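Local coordinates for protein translation elongation factor 1A (Methanosarcina mazei, PDB 3WND) that binds cysteinyl-tRNA(Cys) in its GTP-bound form and probably works as a translation elongation factor related to SelB, EF-Tu and aIF2 gamma, at residues I104-K113 against V139-Q147; L230-S241 against T253-V262. One frame throughout, in Å; residues are numbered along the deposited sequence.

Contact 1 of 2, residues I104-K113 against V139-Q147; sequences IIALDLLGFK and VITSGTVLQ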
# COMPACT_ATOMS: atom_id res chain seq x y z
N ILE A 104 12.10 -5.13 2.08
CA ILE A 104 12.95 -4.18 1.39
C ILE A 104 12.86 -4.32 -0.10
O ILE A 104 12.71 -3.35 -0.81
CB ILE A 104 14.42 -4.37 1.86
CG1 ILE A 104 14.50 -3.89 3.33
CG2 ILE A 104 15.43 -3.61 0.95
CD1 ILE A 104 15.86 -4.21 3.97
N ILE A 105 12.89 -5.57 -0.62
CA ILE A 105 12.80 -5.79 -2.04
C ILE A 105 11.43 -5.31 -2.57
O ILE A 105 11.37 -4.64 -3.63
CB ILE A 105 13.04 -7.28 -2.33
CG1 ILE A 105 14.55 -7.54 -2.27
CG2 ILE A 105 12.52 -7.58 -3.74
CD1 ILE A 105 14.88 -9.00 -2.14
N ALA A 106 10.38 -5.60 -1.82
CA ALA A 106 9.03 -5.15 -2.26
C ALA A 106 8.93 -3.65 -2.33
O ALA A 106 8.40 -3.11 -3.31
CB ALA A 106 7.93 -5.68 -1.36
N LEU A 107 9.40 -2.95 -1.26
CA LEU A 107 9.31 -1.50 -1.28
C LEU A 107 10.07 -0.97 -2.47
O LEU A 107 9.64 0.03 -3.11
CB LEU A 107 9.93 -0.97 0.02
CG LEU A 107 9.07 -1.22 1.30
CD1 LEU A 107 9.94 -0.95 2.57
CD2 LEU A 107 7.80 -0.32 1.28
N ASP A 108 11.24 -1.57 -2.75
CA ASP A 108 12.09 -1.03 -3.83
C ASP A 108 11.49 -1.32 -5.20
O ASP A 108 11.48 -0.44 -6.06
CB ASP A 108 13.53 -1.59 -3.65
CG ASP A 108 14.46 -1.03 -4.65
OD1 ASP A 108 14.78 0.19 -4.63
OD2 ASP A 108 14.98 -1.88 -5.38
N LEU A 109 10.87 -2.53 -5.36
CA LEU A 109 10.19 -2.78 -6.64
C LEU A 109 8.98 -1.88 -6.83
O LEU A 109 8.60 -1.59 -7.95
CB LEU A 109 9.70 -4.22 -6.65
CG LEU A 109 10.79 -5.26 -6.80
CD1 LEU A 109 10.11 -6.65 -6.68
CD2 LEU A 109 11.52 -5.21 -8.11
N LEU A 110 8.32 -1.46 -5.72
CA LEU A 110 7.18 -0.50 -5.77
C LEU A 110 7.61 0.93 -6.05
O LEU A 110 6.80 1.81 -6.25
CB LEU A 110 6.36 -0.62 -4.49
CG LEU A 110 5.46 -1.89 -4.43
CD1 LEU A 110 4.97 -2.16 -3.02
CD2 LEU A 110 4.27 -1.60 -5.35
N GLY A 111 8.90 1.18 -5.93
CA GLY A 111 9.37 2.64 -6.01
C GLY A 111 8.78 3.44 -4.88
O GLY A 111 8.48 4.60 -5.07
N PHE A 112 8.72 2.85 -3.68
CA PHE A 112 7.97 3.44 -2.62
C PHE A 112 8.86 4.52 -2.09
O PHE A 112 9.88 4.26 -1.45
CB PHE A 112 7.65 2.40 -1.53
CG PHE A 112 6.46 2.79 -0.72
CD1 PHE A 112 5.19 2.27 -1.01
CD2 PHE A 112 6.57 3.78 0.27
CE1 PHE A 112 4.10 2.71 -0.30
CE2 PHE A 112 5.45 4.23 0.98
CZ PHE A 112 4.23 3.67 0.71
N LYS A 113 8.40 5.75 -2.25
CA LYS A 113 9.31 6.87 -1.97
C LYS A 113 9.55 7.19 -0.48
O LYS A 113 10.72 7.29 0.01
CB LYS A 113 9.11 8.09 -2.91
CG LYS A 113 9.51 7.84 -4.43
CD LYS A 113 11.06 7.73 -4.61
CE LYS A 113 11.45 7.46 -6.06
NZ LYS A 113 11.11 8.55 -7.06
N VAL A 139 24.06 -0.06 4.65
CA VAL A 139 24.57 -0.88 3.55
C VAL A 139 23.57 -1.63 2.66
O VAL A 139 23.63 -1.66 1.38
CB VAL A 139 25.68 -1.90 4.10
CG1 VAL A 139 25.81 -3.20 3.28
CG2 VAL A 139 27.00 -1.20 4.34
N ILE A 140 22.68 -2.30 3.31
CA ILE A 140 21.73 -3.18 2.68
C ILE A 140 20.82 -2.29 1.83
O ILE A 140 20.25 -2.78 0.83
CB ILE A 140 20.93 -3.82 3.84
CG1 ILE A 140 21.90 -4.80 4.59
CG2 ILE A 140 19.68 -4.51 3.30
CD1 ILE A 140 22.45 -4.24 5.88
N THR A 141 20.60 -1.04 2.30
CA THR A 141 19.59 -0.20 1.63
C THR A 141 20.25 0.75 0.61
O THR A 141 19.56 1.51 -0.11
CB THR A 141 18.72 0.64 2.61
OG1 THR A 141 19.59 1.60 3.29
CG2 THR A 141 17.95 -0.29 3.57
N SER A 142 21.57 0.74 0.54
CA SER A 142 22.24 1.56 -0.45
C SER A 142 21.83 1.21 -1.88
O SER A 142 21.66 0.04 -2.24
CB SER A 142 23.77 1.49 -0.20
OG SER A 142 24.52 1.99 -1.26
N GLY A 143 21.49 2.26 -2.65
CA GLY A 143 21.07 2.10 -4.05
C GLY A 143 19.67 1.50 -4.13
O GLY A 143 19.29 0.86 -5.16
N THR A 144 18.89 1.69 -3.06
CA THR A 144 17.46 1.28 -3.09
C THR A 144 16.65 2.51 -2.68
O THR A 144 17.19 3.53 -2.20
CB THR A 144 17.09 0.16 -2.04
OG1 THR A 144 17.01 0.77 -0.75
CG2 THR A 144 18.12 -0.94 -2.05
N VAL A 145 15.33 2.42 -2.83
CA VAL A 145 14.49 3.54 -2.37
C VAL A 145 14.53 3.85 -0.86
O VAL A 145 14.13 4.93 -0.47
CB VAL A 145 12.98 3.38 -2.78
CG1 VAL A 145 12.85 3.24 -4.31
CG2 VAL A 145 12.30 2.23 -2.02
N LEU A 146 15.06 2.92 -0.07
CA LEU A 146 15.20 3.10 1.39
C LEU A 146 16.49 3.84 1.78
O LEU A 146 16.70 4.09 2.96
CB LEU A 146 15.09 1.77 2.17
CG LEU A 146 13.80 0.98 2.03
CD1 LEU A 146 13.77 0.08 0.74
CD2 LEU A 146 13.56 0.05 3.30
N GLN A 147 17.38 4.10 0.82
CA GLN A 147 18.73 4.58 1.14
C GLN A 147 18.76 5.77 2.10
O GLN A 147 19.63 5.80 2.96
CB GLN A 147 19.49 4.82 -0.15
CG GLN A 147 18.98 6.02 -0.93
CD GLN A 147 19.91 6.31 -2.13
OE1 GLN A 147 20.33 5.38 -2.87
NE2 GLN A 147 20.21 7.57 -2.33
O HOH W 1 17.57 -1.27 -6.06
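D108 OD1 accepts the backbone N-H of V145 at 2.9 Å from N to OD1, met on the anti side of the carboxylate and 25° out of its plane. With CG anti to the backbone N (chi1 -176°), the short acid reaches from the last turn of helix 98-109 to the loop T141-Q147, and its other oxygen, OD2, takes a water that also donates to G143 O. Replacing it by an alanine removes both acceptors, and the V145 N-H is likely to be left without its mate and the loop less firmly tied to the helix. Within the loop, T144 OG1 gives its hydrogen to T141 O, 2.7 Å away, and can still accept L146 N, forming an ST turn. V145 wedges its methyls against the helix end, CG1 3.9 Å from G111 CA and CG2 against F112 O (3.2 Å) and L107 O (3.6 Å). Deeper in, L146 CD2 meets L107 CD1 at 3.8 Å, and I104 CD1 touches I140 CG2. Glycine at G111 readily takes the positive phi (62°) of the helix-ending Schellman motif. The loop leading from helix 127-140 to strand 150-153, packed on helix 98-109, belongs to successive beta-alpha-beta crossovers of the nucleotide-binding G domain.

Contact 2 of 2, residues L230-S241 against T253-V262; sequences LDRDIEIRSIQS and TRVGMRLKNV
R232 and N261 tie the open end of the strand pair with two nearly straight bonds. The arginine chain, extended from CG to NE, carries the guanidinium out to N261, and NE gives its hydrogen to N261 O at 2.6 Å, the oxygen lying in the guanidinium plane; N261 ND2 in turn reaches D233 O at 2.8 Å. Asparagine suits this place, since it tolerates the positive phi of the turning backbone and its amide supplies a donor. Farther along, E235 and K260 run alongside one another, and a salt bridge joins K260 NZ to E235 OE1 (3.1 Å), reached on the syn side. At the pair's other end S241 OG donates to R254 O.

E235 with K260 and Q240 with G256 are hydrogen-bonded pairs, bonded both ways (K260 N to E235 O, 2.9 Å); G256, without a side chain, lies opposite Q240. R237 and S238 both face R258, a classic beta bulge spanned by R237 N to R258 O and R258 N to S238 O. R237, bent at chi3 (-70°), lays its guanidinium between R258 NE over one face and K260 CA over the opposite one.

On the face of I236, I239, M257 and L259, I236 CD1 touches M257 SD at 4.0 Å, flexible M257 filling in between the branched isoleucines. I239 on V255 and I234 on V262 continue this apolar packing toward the two ends. A bulged antiparallel pair with this apolar face and a polar, largely charged one (E235, S238, R258, K260) is consistent with the second, beta-barrel domain of SelB- and EF-Tu-like factors.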
# COMPACT_ATOMS: atom_id res chain seq x y z
N LEU A 230 -16.61 -4.00 -12.86
CA LEU A 230 -18.08 -4.20 -13.23
C LEU A 230 -18.49 -3.38 -14.44
O LEU A 230 -19.25 -3.84 -15.30
CB LEU A 230 -18.91 -3.75 -12.06
CG LEU A 230 -19.17 -4.82 -11.04
CD1 LEU A 230 -20.20 -4.21 -10.08
CD2 LEU A 230 -19.70 -6.04 -11.75
N ASP A 231 -17.94 -2.17 -14.58
CA ASP A 231 -18.32 -1.19 -15.59
C ASP A 231 -19.81 -0.85 -15.44
O ASP A 231 -20.63 -0.95 -16.35
CB ASP A 231 -17.96 -1.69 -16.97
CG ASP A 231 -17.93 -0.57 -18.04
OD1 ASP A 231 -18.38 0.58 -17.78
OD2 ASP A 231 -17.49 -0.86 -19.16
N ARG A 232 -20.13 -0.37 -14.26
CA ARG A 232 -21.50 -0.05 -13.93
C ARG A 232 -21.61 1.42 -13.52
O ARG A 232 -20.76 1.94 -12.73
CB ARG A 232 -21.97 -1.03 -12.84
CG ARG A 232 -23.42 -0.86 -12.37
CD ARG A 232 -23.86 -2.04 -11.48
NE ARG A 232 -25.24 -1.89 -11.08
CZ ARG A 232 -26.27 -2.38 -11.77
NH1 ARG A 232 -26.03 -3.06 -12.90
NH2 ARG A 232 -27.55 -2.17 -11.36
N ASP A 233 -22.65 2.12 -13.97
CA ASP A 233 -22.88 3.47 -13.46
C ASP A 233 -23.31 3.52 -11.97
O ASP A 233 -24.08 2.67 -11.52
CB ASP A 233 -24.01 4.08 -14.24
CG ASP A 233 -23.67 4.22 -15.72
OD1 ASP A 233 -22.60 4.81 -16.00
OD2 ASP A 233 -24.43 3.74 -16.54
N ILE A 234 -22.69 4.45 -11.18
CA ILE A 234 -23.03 4.53 -9.76
C ILE A 234 -23.14 5.98 -9.41
O ILE A 234 -22.75 6.82 -10.21
CB ILE A 234 -21.99 3.78 -8.86
CG1 ILE A 234 -20.57 4.40 -9.07
CG2 ILE A 234 -21.88 2.28 -9.19
CD1 ILE A 234 -19.57 4.07 -7.93
N GLU A 235 -23.79 6.26 -8.27
CA GLU A 235 -23.77 7.66 -7.77
C GLU A 235 -23.20 7.58 -6.40
O GLU A 235 -23.59 6.67 -5.63
CB GLU A 235 -25.24 8.26 -7.70
CG GLU A 235 -25.32 9.66 -7.04
CD GLU A 235 -26.75 10.08 -6.78
OE1 GLU A 235 -27.71 9.35 -7.19
OE2 GLU A 235 -26.91 11.10 -6.10
N ILE A 236 -22.37 8.58 -6.06
CA ILE A 236 -21.91 8.72 -4.69
C ILE A 236 -22.95 9.46 -3.86
O ILE A 236 -23.18 10.67 -4.06
CB ILE A 236 -20.60 9.48 -4.70
CG1 ILE A 236 -19.56 8.63 -5.51
CG2 ILE A 236 -20.15 9.71 -3.23
CD1 ILE A 236 -18.16 9.25 -5.53
N ARG A 237 -23.62 8.73 -2.96
CA ARG A 237 -24.66 9.34 -2.13
C ARG A 237 -24.12 10.15 -0.94
O ARG A 237 -24.80 11.09 -0.48
CB ARG A 237 -25.59 8.26 -1.58
CG ARG A 237 -26.47 7.54 -2.56
CD ARG A 237 -27.44 6.54 -1.94
NE ARG A 237 -26.74 5.38 -1.41
CZ ARG A 237 -27.33 4.26 -1.02
NH1 ARG A 237 -28.59 4.17 -1.07
NH2 ARG A 237 -26.57 3.26 -0.54
N SER A 238 -22.95 9.77 -0.36
CA SER A 238 -22.32 10.62 0.69
C SER A 238 -20.90 10.12 0.78
O SER A 238 -20.57 9.03 0.33
CB SER A 238 -23.00 10.47 2.07
OG SER A 238 -22.98 9.09 2.43
N ILE A 239 -20.03 10.99 1.27
CA ILE A 239 -18.64 10.61 1.54
C ILE A 239 -18.43 10.92 3.01
O ILE A 239 -18.71 12.07 3.46
CB ILE A 239 -17.70 11.50 0.67
CG1 ILE A 239 -18.10 11.40 -0.84
CG2 ILE A 239 -16.24 11.09 0.91
CD1 ILE A 239 -17.22 12.20 -1.79
N GLN A 240 -17.77 10.01 3.72
CA GLN A 240 -17.45 10.25 5.14
C GLN A 240 -15.90 10.19 5.29
O GLN A 240 -15.26 9.35 4.64
CB GLN A 240 -18.08 9.13 6.03
CG GLN A 240 -19.57 9.24 6.14
CD GLN A 240 -20.41 8.76 4.93
OE1 GLN A 240 -21.28 9.52 4.53
NE2 GLN A 240 -20.21 7.52 4.38
N SER A 241 -15.33 11.07 6.11
CA SER A 241 -13.92 10.91 6.50
C SER A 241 -13.84 11.00 7.99
O SER A 241 -14.35 11.99 8.56
CB SER A 241 -12.93 11.86 5.75
OG SER A 241 -11.60 11.22 5.60
N THR A 253 -7.20 11.22 0.52
CA THR A 253 -8.23 11.16 1.60
C THR A 253 -8.68 9.70 1.74
O THR A 253 -9.09 9.09 0.80
CB THR A 253 -9.44 12.08 1.26
OG1 THR A 253 -8.97 13.43 1.12
CG2 THR A 253 -10.49 12.02 2.46
N ARG A 254 -8.67 9.19 2.97
CA ARG A 254 -9.30 7.90 3.26
C ARG A 254 -10.82 8.16 3.49
O ARG A 254 -11.20 9.13 4.20
CB ARG A 254 -8.65 7.33 4.55
CG ARG A 254 -9.28 6.01 4.88
CD ARG A 254 -8.31 4.95 5.17
NE ARG A 254 -9.19 3.83 5.30
CZ ARG A 254 -9.20 2.86 4.41
NH1 ARG A 254 -10.05 1.87 4.54
NH2 ARG A 254 -8.21 2.83 3.46
N VAL A 255 -11.62 7.42 2.74
CA VAL A 255 -13.04 7.69 2.66
C VAL A 255 -13.86 6.42 2.94
O VAL A 255 -13.42 5.25 2.83
CB VAL A 255 -13.52 8.21 1.22
CG1 VAL A 255 -12.91 9.54 0.90
CG2 VAL A 255 -13.18 7.07 0.18
N GLY A 256 -15.05 6.74 3.42
CA GLY A 256 -16.13 5.75 3.38
C GLY A 256 -17.18 6.37 2.46
O GLY A 256 -17.44 7.59 2.53
N MET A 257 -17.72 5.60 1.54
CA MET A 257 -18.72 6.17 0.63
C MET A 257 -19.96 5.31 0.55
O MET A 257 -19.90 4.04 0.35
CB MET A 257 -18.17 6.31 -0.81
CG MET A 257 -16.92 7.22 -0.87
SD MET A 257 -16.31 7.23 -2.58
CE MET A 257 -15.41 8.80 -2.53
N ARG A 258 -21.11 6.00 0.61
CA ARG A 258 -22.41 5.32 0.39
C ARG A 258 -22.63 5.39 -1.09
O ARG A 258 -22.62 6.50 -1.70
CB ARG A 258 -23.50 6.06 1.16
CG ARG A 258 -24.48 5.13 1.79
CD ARG A 258 -25.21 5.83 2.93
NE ARG A 258 -26.40 6.58 2.51
CZ ARG A 258 -26.57 7.91 2.62
NH1 ARG A 258 -25.62 8.75 3.15
NH2 ARG A 258 -27.71 8.43 2.19
N LEU A 259 -22.84 4.23 -1.71
CA LEU A 259 -23.02 4.19 -3.18
C LEU A 259 -24.48 3.77 -3.50
O LEU A 259 -25.05 2.86 -2.87
CB LEU A 259 -22.11 3.08 -3.79
CG LEU A 259 -20.60 3.23 -3.48
CD1 LEU A 259 -19.92 2.12 -4.26
CD2 LEU A 259 -20.11 4.65 -3.75
N LYS A 260 -25.04 4.43 -4.50
CA LYS A 260 -26.32 4.03 -5.17
C LYS A 260 -26.05 3.24 -6.48
O LYS A 260 -25.09 3.55 -7.28
CB LYS A 260 -27.24 5.27 -5.45
CG LYS A 260 -28.71 4.89 -5.83
CD LYS A 260 -29.59 6.05 -6.32
CE LYS A 260 -29.63 7.23 -5.36
NZ LYS A 260 -30.36 8.38 -5.98
N ASN A 261 -26.88 2.22 -6.69
CA ASN A 261 -26.93 1.42 -7.91
C ASN A 261 -25.98 0.25 -7.91
O ASN A 261 -25.72 -0.38 -8.97
CB ASN A 261 -26.81 2.27 -9.20
CG ASN A 261 -27.43 1.58 -10.39
OD1 ASN A 261 -28.55 1.04 -10.33
ND2 ASN A 261 -26.72 1.64 -11.52
N VAL A 262 -25.42 -0.06 -6.75
CA VAL A 262 -24.56 -1.27 -6.69
C VAL A 262 -24.67 -1.94 -5.32
O VAL A 262 -24.89 -1.28 -4.28
CB VAL A 262 -23.10 -0.94 -7.11
CG1 VAL A 262 -22.44 -0.01 -6.06
CG2 VAL A 262 -22.26 -2.20 -7.24

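The two contacts sit in different domains and come in series, contact 1 closing before contact 2 opens. Their centres are about 35 Å apart, on opposite sides of the chain's centre, and their nearest atoms about 13 Å apart, so they do not touch. Contact 1 joins the C-terminal part of helix 98-109 to the loop that follows helix 127-140, beside the mixed sheet of the N-terminal domain, where GDP binds in a structure of this protein; contact 2 pairs strands 232-241 and 254-260 within the all-antiparallel sheet that follows. They share no helix, strand or sheet. A nucleotide-binding domain followed by antiparallel beta domains is the layout of EF-Tu-like factors, and each contact is internal to one domain.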